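Long-range contacts in HmuY protein (Prevotella intermedia, PDB 6R2H), which probably binds heme as a hemophore-like protein of the HmuY family, taking part in heme acquisition by this bacterium: residues V151-F156 and L167-N173; L93-L99 and D186-I190. All blocks are in the same frame, centred on the assembly; numbering follows the deposited sequence.

Interaction 1 (V151-F156 and L167-N173); sequences VMGNVF and LIKFKDN
The ammonium group of Lys-169 bonds to the backbone oxygen of Gly-153, NZ to O 2.7 Å, arriving in the carbonyl plane on a lone pair, and also bonds Thr-91 O. Gly-153 lies just ahead of strand 155-160, which pairs with 165-174 as an antiparallel beta hairpin within the large sheet of this HmuY-family protein. Lys-169 reaches Gly-153 through a chain extended as far as CE and bent only at its last torsion (chi4 62°), which turns NZ onto the carbonyl. Phe-156 and Ile-168 form a hydrogen-bonded pair, with Phe-156 N to Ile-168 O at 2.7 Å and Ile-168 N to Phe-156 O at 2.9 Å. Toward Met-152 the loop leaves the strand, and a water joins the backbones, accepting from Phe-170 N and donating to the carbonyl oxygens of Met-152 and Asn-154. The two phenylalanine rings meet as an offset edge-to-face pair, the edge of Phe-170 toward the face of Phe-156, with planes at 82° and centroids 5.5 Å apart. Ile-168 CG2 covers one face of Phe-170, offset toward the rim. At the far end the methyls of Val-151 divide their contacts: CG1 lies 3.7 Å from Phe-170 CB, and CG2 3.5 Å from Asn-173 OD1.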
ATOM      1  N   VAL A 151     -11.608  -3.608  -6.642  1.00 32.33           N
ATOM      2  CA  VAL A 151     -11.453  -3.537  -5.202  1.00 31.35           C
ATOM      3  C   VAL A 151     -12.151  -4.762  -4.620  1.00 32.09           C
ATOM      4  O   VAL A 151     -13.278  -5.068  -5.014  1.00 33.18           O
ATOM      5  CB  VAL A 151     -12.014  -2.214  -4.651  1.00 30.20           C
ATOM      6  CG1 VAL A 151     -12.056  -2.235  -3.130  1.00 29.09           C
ATOM      7  CG2 VAL A 151     -11.201  -1.019  -5.143  1.00 27.80           C
ATOM      8  N   MET A 152     -11.449  -5.476  -3.730  1.00 31.70           N
ATOM      9  CA  MET A 152     -12.016  -6.613  -3.031  1.00 35.23           C
ATOM     10  C   MET A 152     -12.860  -6.116  -1.862  1.00 37.32           C
ATOM     11  O   MET A 152     -12.577  -5.067  -1.285  1.00 38.98           O
ATOM     12  CB  MET A 152     -10.926  -7.557  -2.513  1.00 36.16           C
ATOM     13  CG  MET A 152     -10.175  -8.267  -3.625  1.00 39.49           C
ATOM     14  SD  MET A 152     -11.127  -9.383  -4.695  1.00 41.45           S
ATOM     15  CE  MET A 152     -12.106  -8.270  -5.707  1.00 40.79           C
ATOM     16  N   GLY A 153     -13.873  -6.908  -1.495  1.00 35.49           N
ATOM     17  CA  GLY A 153     -14.806  -6.478  -0.473  1.00 32.70           C
ATOM     18  C   GLY A 153     -14.444  -6.966   0.926  1.00 32.16           C
ATOM     19  O   GLY A 153     -15.110  -6.595   1.886  1.00 33.09           O
ATOM     20  N   ASN A 154     -13.391  -7.786   1.033  1.00 30.70           N
ATOM     21  CA  ASN A 154     -13.106  -8.496   2.267  1.00 31.21           C
ATOM     22  C   ASN A 154     -12.588  -7.530   3.315  1.00 32.43           C
ATOM     23  O   ASN A 154     -11.846  -6.607   2.988  1.00 37.71           O
ATOM     24  CB  ASN A 154     -12.015  -9.545   2.074  1.00 32.46           C
ATOM     25  CG  ASN A 154     -12.323 -10.509   0.950  1.00 35.82           C
ATOM     26  OD1 ASN A 154     -12.700 -10.122  -0.160  1.00 37.01           O
ATOM     27  ND2 ASN A 154     -12.203 -11.791   1.246  1.00 34.85           N
ATOM     28  N   VAL A 155     -12.968  -7.774   4.572  1.00 31.92           N
ATOM     29  CA  VAL A 155     -12.395  -7.031   5.681  1.00 31.84           C
ATOM     30  C   VAL A 155     -10.990  -7.572   5.924  1.00 30.66           C
ATOM     31  O   VAL A 155     -10.809  -8.780   6.023  1.00 29.11           O
ATOM     32  CB  VAL A 155     -13.271  -7.102   6.951  1.00 32.73           C
ATOM     33  CG1 VAL A 155     -12.604  -6.395   8.120  1.00 30.97           C
ATOM     34  CG2 VAL A 155     -14.665  -6.530   6.720  1.00 33.76           C
ATOM     35  N   PHE A 156     -10.011  -6.666   5.988  1.00 28.71           N
ATOM     36  CA  PHE A 156      -8.647  -7.016   6.341  1.00 29.71           C
ATOM     37  C   PHE A 156      -8.453  -6.775   7.836  1.00 30.55           C
ATOM     38  O   PHE A 156      -8.816  -5.718   8.344  1.00 32.26           O
ATOM     39  CB  PHE A 156      -7.651  -6.176   5.531  1.00 29.33           C
ATOM     40  CG  PHE A 156      -7.601  -6.521   4.069  1.00 31.11           C
ATOM     41  CD1 PHE A 156      -8.561  -6.042   3.192  1.00 31.37           C
ATOM     42  CD2 PHE A 156      -6.597  -7.343   3.577  1.00 31.41           C
ATOM     43  CE1 PHE A 156      -8.514  -6.377   1.847  1.00 32.45           C
ATOM     44  CE2 PHE A 156      -6.556  -7.686   2.235  1.00 30.76           C
ATOM     45  CZ  PHE A 156      -7.511  -7.197   1.374  1.00 31.60           C
ATOM     46  N   LEU A 167      -9.610  -3.141  11.618  1.00 28.98           N
ATOM     47  CA  LEU A 167     -10.401  -3.905  10.669  1.00 28.50           C
ATOM     48  C   LEU A 167     -10.803  -2.960   9.540  1.00 30.18           C
ATOM     49  O   LEU A 167     -11.478  -1.955   9.776  1.00 33.38           O
ATOM     50  CB  LEU A 167     -11.639  -4.443  11.396  1.00 28.55           C
ATOM     51  CG  LEU A 167     -11.393  -5.385  12.577  1.00 27.32           C
ATOM     52  CD1 LEU A 167     -12.660  -5.491  13.406  1.00 28.04           C
ATOM     53  CD2 LEU A 167     -10.963  -6.765  12.091  1.00 26.13           C
ATOM     54  N   ILE A 168     -10.375  -3.283   8.314  1.00 28.65           N
ATOM     55  CA  ILE A 168     -10.418  -2.344   7.202  1.00 30.20           C
ATOM     56  C   ILE A 168     -11.195  -2.980   6.050  1.00 32.44           C
ATOM     57  O   ILE A 168     -10.924  -4.120   5.673  1.00 32.19           O
ATOM     58  CB  ILE A 168      -8.982  -1.945   6.766  1.00 29.25           C
ATOM     59  CG1 ILE A 168      -8.149  -1.377   7.920  1.00 29.77           C
ATOM     60  CG2 ILE A 168      -8.967  -1.029   5.548  1.00 25.70           C
ATOM     61  CD1 ILE A 168      -6.660  -1.410   7.665  1.00 30.52           C
ATOM     62  N   LYS A 169     -12.128  -2.223   5.464  1.00 32.48           N
ATOM     63  CA  LYS A 169     -12.788  -2.648   4.242  1.00 33.95           C
ATOM     64  C   LYS A 169     -12.602  -1.559   3.189  1.00 34.19           C
ATOM     65  O   LYS A 169     -12.997  -0.417   3.412  1.00 35.57           O
ATOM     66  CB  LYS A 169     -14.263  -2.944   4.534  1.00 35.23           C
ATOM     67  CG  LYS A 169     -15.155  -3.220   3.329  1.00 35.42           C
ATOM     68  CD  LYS A 169     -16.606  -3.357   3.729  1.00 34.90           C
ATOM     69  CE  LYS A 169     -17.537  -3.598   2.559  1.00 35.29           C
ATOM     70  NZ  LYS A 169     -17.188  -4.864   1.876  1.00 36.81           N
ATOM     71  N   PHE A 170     -11.993  -1.926   2.054  1.00 33.48           N
ATOM     72  CA  PHE A 170     -11.672  -0.989   0.987  1.00 31.55           C
ATOM     73  C   PHE A 170     -12.915  -0.662   0.161  1.00 33.08           C
ATOM     74  O   PHE A 170     -13.753  -1.524  -0.084  1.00 32.14           O
ATOM     75  CB  PHE A 170     -10.480  -1.504   0.178  1.00 28.49           C
ATOM     76  CG  PHE A 170      -9.190  -1.473   0.958  1.00 27.69           C
ATOM     77  CD1 PHE A 170      -8.387  -0.337   0.968  1.00 26.13           C
ATOM     78  CD2 PHE A 170      -8.796  -2.565   1.727  1.00 28.29           C
ATOM     79  CE1 PHE A 170      -7.207  -0.301   1.700  1.00 25.42           C
ATOM     80  CE2 PHE A 170      -7.617  -2.532   2.468  1.00 27.04           C
ATOM     81  CZ  PHE A 170      -6.829  -1.394   2.456  1.00 26.64           C
ATOM     82  N   LYS A 171     -13.024   0.602  -0.254  1.00 37.42           N
ATOM     83  CA  LYS A 171     -14.144   1.079  -1.059  1.00 40.35           C
ATOM     84  C   LYS A 171     -13.737   1.320  -2.517  1.00 38.25           C
ATOM     85  O   LYS A 171     -14.346   0.742  -3.401  1.00 38.24           O
ATOM     86  CB  LYS A 171     -14.809   2.318  -0.445  1.00 43.26           C
ATOM     87  CG  LYS A 171     -15.223   2.219   1.020  1.00 52.51           C
ATOM     88  CD  LYS A 171     -16.592   1.586   1.258  1.00 59.88           C
ATOM     89  CE  LYS A 171     -16.579   0.068   1.226  1.00 66.72           C
ATOM     90  NZ  LYS A 171     -17.863  -0.517   0.758  1.00 71.49           N
ATOM     91  N   ASP A 172     -12.727   2.161  -2.785  1.00 39.19           N
ATOM     92  CA  ASP A 172     -12.455   2.605  -4.153  1.00 40.14           C
ATOM     93  C   ASP A 172     -10.950   2.691  -4.408  1.00 39.09           C
ATOM     94  O   ASP A 172     -10.196   3.001  -3.480  1.00 36.77           O
ATOM     95  CB  ASP A 172     -13.024   4.000  -4.447  1.00 48.30           C
ATOM     96  CG  ASP A 172     -14.477   4.217  -4.077  1.00 59.87           C
ATOM     97  OD1 ASP A 172     -15.345   3.796  -4.867  1.00 63.58           O
ATOM     98  OD2 ASP A 172     -14.719   4.841  -3.017  1.00 67.43           O
ATOM     99  N   ASN A 173     -10.533   2.458  -5.673  1.00 34.87           N
ATOM    100  CA  ASN A 173      -9.143   2.637  -6.080  1.00 32.86           C
ATOM    101  C   ASN A 173      -9.033   3.696  -7.177  1.00 34.41           C
ATOM    102  O   ASN A 173      -7.941   3.957  -7.690  1.00 32.47           O
ATOM    103  CB  ASN A 173      -8.465   1.325  -6.485  1.00 32.44           C
ATOM    104  CG  ASN A 173      -9.054   0.703  -7.740  1.00 37.30           C
ATOM    105  OD1 ASN A 173     -10.264   0.760  -7.960  1.00 36.59           O
ATOM    106  ND2 ASN A 173      -8.210   0.126  -8.590  1.00 36.55           N
TER
HETATM  107  O   HOH W   1     -11.207  -4.581   1.425  1.00 37.57           O

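Interaction 2 (L93-L99 and D186-I190); sequences LNKINAL and DYKFI
Lys-188 runs out from its strand into the loop 93-99, antiparallel to the side chain of Leu-93, while Asn-97 lies aslant the end of the lysine. Beyond CG its chain is fully extended, which carries NZ to the carbonyls of the loop. There the ammonium group donates to Leu-93 O at 3.0 Å, within the carbonyl plane, and to Ile-96 O at 2.9 Å, where it stands above the carbonyl plane, 42° out of it. A third, weak bond joins Lys-188 NZ to Asn-97 OD1. CG of Asn-97 stands anti to its carbonyl carbon (chi1 -85°), which brings the amide to the lysine nitrogen. Two main-chain oxygens and an amide oxygen thus gather round one cation, which would probably be stabilised by their partial negative charge.

Strand 181-190 belongs to the large antiparallel sheet, between strands 6-11 and 165-174, and the irregular loop linking strands 83-87 and 105-115 is pinned to it by this lysine. Leucine and isoleucine methyls flank the lysine. Leu-93, with CG anti to the backbone N (chi1 -178°), lays CD2 on the backbone at Asp-186 and Tyr-187, 3.7 Å from Tyr-187 N and 3.9 Å from Asp-186 CB, while its CG lies beside Lys-188 CE. Leu-93 also packs on Leu-167 of the neighbouring strand. Toward the C-terminal end, Leu-99 and Ile-190 run antiparallel side by side, meeting at their CD1 methyls, 3.8 Å apart. The same Ile-190 CD1 rests 3.7 Å from Asn-97 O, a carbonyl oxygen that accepts a hydrogen bond from Thr-2 OG1.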
ATOM      1  N   LEU A  93     -18.371  -4.970   7.524  1.00 43.97           N
ATOM      2  CA  LEU A  93     -17.571  -4.415   8.605  1.00 42.69           C
ATOM      3  C   LEU A  93     -18.409  -4.267   9.880  1.00 45.28           C
ATOM      4  O   LEU A  93     -17.859  -4.172  10.979  1.00 47.26           O
ATOM      5  CB  LEU A  93     -16.990  -3.072   8.149  1.00 37.58           C
ATOM      6  CG  LEU A  93     -16.075  -2.363   9.147  1.00 36.96           C
ATOM      7  CD1 LEU A  93     -14.885  -3.226   9.533  1.00 33.50           C
ATOM      8  CD2 LEU A  93     -15.586  -1.045   8.566  1.00 38.68           C
ATOM      9  N   ASN A  94     -19.738  -4.274   9.742  1.00 47.24           N
ATOM     10  CA  ASN A  94     -20.588  -4.120  10.911  1.00 50.86           C
ATOM     11  C   ASN A  94     -20.761  -5.453  11.623  1.00 53.80           C
ATOM     12  O   ASN A  94     -21.271  -5.491  12.739  1.00 63.24           O
ATOM     13  CB  ASN A  94     -21.958  -3.548  10.570  1.00 52.98           C
ATOM     14  CG  ASN A  94     -21.871  -2.098  10.172  1.00 55.76           C
ATOM     15  OD1 ASN A  94     -22.314  -1.741   9.087  1.00 57.04           O
ATOM     16  ND2 ASN A  94     -21.289  -1.281  11.036  1.00 54.69           N
ATOM     17  N   LYS A  95     -20.346  -6.540  10.969  1.00 52.48           N
ATOM     18  CA  LYS A  95     -20.559  -7.855  11.543  1.00 53.15           C
ATOM     19  C   LYS A  95     -19.275  -8.357  12.202  1.00 51.63           C
ATOM     20  O   LYS A  95     -19.150  -9.558  12.440  1.00 53.52           O
ATOM     21  CB  LYS A  95     -21.103  -8.822  10.489  1.00 55.10           C
ATOM     22  CG  LYS A  95     -22.621  -8.860  10.343  1.00 62.37           C
ATOM     23  CD  LYS A  95     -23.141  -9.964   9.416  1.00 68.58           C
ATOM     24  CE  LYS A  95     -23.009 -11.370   9.979  1.00 70.63           C
ATOM     25  NZ  LYS A  95     -23.643 -12.398   9.113  1.00 67.81           N
ATOM     26  N   ILE A  96     -18.328  -7.448  12.496  1.00 43.72           N
ATOM     27  CA  ILE A  96     -17.068  -7.868  13.104  1.00 41.83           C
ATOM     28  C   ILE A  96     -16.460  -6.740  13.935  1.00 40.67           C
ATOM     29  O   ILE A  96     -16.401  -5.597  13.478  1.00 40.19           O
ATOM     30  CB  ILE A  96     -16.096  -8.408  12.032  1.00 40.11           C
ATOM     31  CG1 ILE A  96     -14.811  -8.943  12.670  1.00 39.10           C
ATOM     32  CG2 ILE A  96     -15.828  -7.369  10.944  1.00 40.70           C
ATOM     33  CD1 ILE A  96     -14.056  -9.922  11.804  1.00 37.66           C
ATOM     34  N   ASN A  97     -15.968  -7.080  15.140  1.00 39.99           N
ATOM     35  CA  ASN A  97     -15.507  -6.078  16.093  1.00 41.88           C
ATOM     36  C   ASN A  97     -14.245  -6.513  16.829  1.00 40.63           C
ATOM     37  O   ASN A  97     -13.765  -5.798  17.700  1.00 39.87           O
ATOM     38  CB  ASN A  97     -16.586  -5.718  17.116  1.00 43.29           C
ATOM     39  CG  ASN A  97     -17.528  -4.655  16.602  1.00 46.42           C
ATOM     40  OD1 ASN A  97     -17.182  -3.468  16.579  1.00 45.91           O
ATOM     41  ND2 ASN A  97     -18.712  -5.077  16.181  1.00 46.49           N
ATOM     42  N   ALA A  98     -13.731  -7.692  16.480  1.00 41.13           N
ATOM     43  CA  ALA A  98     -12.444  -8.144  16.976  1.00 42.74           C
ATOM     44  C   ALA A  98     -11.743  -8.913  15.860  1.00 45.57           C
ATOM     45  O   ALA A  98     -12.394  -9.387  14.927  1.00 46.43           O
ATOM     46  CB  ALA A  98     -12.646  -8.997  18.204  1.00 43.56           C
ATOM     47  N   LEU A  99     -10.415  -9.030  15.976  1.00 44.89           N
ATOM     48  CA  LEU A  99      -9.594  -9.780  15.043  1.00 42.34           C
ATOM     49  C   LEU A  99      -9.802 -11.275  15.268  1.00 46.13           C
ATOM     50  O   LEU A  99      -9.770 -11.742  16.406  1.00 43.76           O
ATOM     51  CB  LEU A  99      -8.134  -9.401  15.294  1.00 39.91           C
ATOM     52  CG  LEU A  99      -7.614  -8.203  14.510  1.00 39.65           C
ATOM     53  CD1 LEU A  99      -8.374  -6.946  14.873  1.00 39.53           C
ATOM     54  CD2 LEU A  99      -6.138  -8.020  14.777  1.00 42.24           C
ATOM     55  N   ASP A 186     -13.274   2.112   4.714  1.00 33.00           N
ATOM     56  CA  ASP A 186     -13.847   2.268   6.042  1.00 32.18           C
ATOM     57  C   ASP A 186     -13.099   1.340   6.982  1.00 31.37           C
ATOM     58  O   ASP A 186     -12.555   0.327   6.532  1.00 30.22           O
ATOM     59  CB  ASP A 186     -15.331   1.904   6.075  1.00 34.57           C
ATOM     60  CG  ASP A 186     -16.168   2.714   5.103  1.00 36.94           C
ATOM     61  OD1 ASP A 186     -15.870   3.912   4.933  1.00 38.79           O
ATOM     62  OD2 ASP A 186     -17.092   2.134   4.507  1.00 41.19           O
ATOM     63  N   TYR A 187     -13.090   1.693   8.274  1.00 29.61           N
ATOM     64  CA  TYR A 187     -12.297   0.934   9.223  1.00 31.22           C
ATOM     65  C   TYR A 187     -12.743   1.143  10.666  1.00 32.31           C
ATOM     66  O   TYR A 187     -13.346   2.153  11.015  1.00 32.16           O
ATOM     67  CB  TYR A 187     -10.827   1.330   9.116  1.00 30.33           C
ATOM     68  CG  TYR A 187     -10.479   2.736   9.537  1.00 31.28           C
ATOM     69  CD1 TYR A 187     -10.658   3.796   8.664  1.00 30.69           C
ATOM     70  CD2 TYR A 187      -9.913   3.002  10.780  1.00 31.49           C
ATOM     71  CE1 TYR A 187     -10.298   5.084   9.018  1.00 30.93           C
ATOM     72  CE2 TYR A 187      -9.548   4.286  11.151  1.00 31.70           C
ATOM     73  CZ  TYR A 187      -9.742   5.332  10.262  1.00 32.05           C
ATOM     74  OH  TYR A 187      -9.398   6.612  10.597  1.00 32.61           O
ATOM     75  N   LYS A 188     -12.389   0.171  11.502  1.00 34.14           N
ATOM     76  CA  LYS A 188     -12.553   0.303  12.931  1.00 36.79           C
ATOM     77  C   LYS A 188     -11.162   0.204  13.530  1.00 38.06           C
ATOM     78  O   LYS A 188     -10.390  -0.671  13.150  1.00 40.14           O
ATOM     79  CB  LYS A 188     -13.440  -0.815  13.484  1.00 39.18           C
ATOM     80  CG  LYS A 188     -14.880  -0.826  12.988  1.00 42.94           C
ATOM     81  CD  LYS A 188     -15.722  -1.888  13.687  1.00 41.98           C
ATOM     82  CE  LYS A 188     -17.126  -2.005  13.137  1.00 41.50           C
ATOM     83  NZ  LYS A 188     -17.862  -3.135  13.746  1.00 37.64           N
ATOM     84  N   PHE A 189     -10.870   1.111  14.467  1.00 39.51           N
ATOM     85  CA  PHE A 189      -9.598   1.106  15.163  1.00 37.47           C
ATOM     86  C   PHE A 189      -9.781   0.509  16.557  1.00 38.36           C
ATOM     87  O   PHE A 189     -10.745   0.831  17.249  1.00 45.63           O
ATOM     88  CB  PHE A 189      -8.992   2.509  15.182  1.00 33.67           C
ATOM     89  CG  PHE A 189      -7.578   2.548  15.702  1.00 32.48           C
ATOM     90  CD1 PHE A 189      -6.539   2.049  14.937  1.00 29.86           C
ATOM     91  CD2 PHE A 189      -7.291   3.068  16.957  1.00 31.40           C
ATOM     92  CE1 PHE A 189      -5.240   2.079  15.418  1.00 30.90           C
ATOM     93  CE2 PHE A 189      -5.996   3.075  17.444  1.00 31.33           C
ATOM     94  CZ  PHE A 189      -4.969   2.610  16.660  1.00 31.56           C
ATOM     95  N   ILE A 190      -8.851  -0.375  16.946  1.00 35.12           N
ATOM     96  CA  ILE A 190      -8.923  -1.094  18.205  1.00 33.00           C
ATOM     97  C   ILE A 190      -7.678  -0.763  19.017  1.00 37.07           C
ATOM     98  O   ILE A 190      -6.615  -1.357  18.810  1.00 41.99           O
ATOM     99  CB  ILE A 190      -9.070  -2.607  17.961  1.00 32.21           C
ATOM    100  CG1 ILE A 190     -10.222  -2.895  16.990  1.00 31.77           C
ATOM    101  CG2 ILE A 190      -9.202  -3.366  19.285  1.00 30.01           C
ATOM    102  CD1 ILE A 190     -10.477  -4.358  16.722  1.00 31.34           C
TER

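In the fold
After eight strands the chain enters the loop 93-99, whose partner, strand 181-190, comes only near the C terminus; interaction 2 therefore closes a loop of 86 residues. Interaction 1 is nested inside it, bringing together the open ends of the hairpin 155-160/165-174, with ten residues between its segments. The two contacts meet where strands 165-174 and 181-190, consecutive in the chain, lie side by side in the large sheet: Lys-169 N and Leu-167 O probably hydrogen-bond to Asp-186 O and Lys-188 N. Together they tie the loop after strand 83-87, the hairpin and the final strand 181-190 across that sheet, their centres about 12 Å apart.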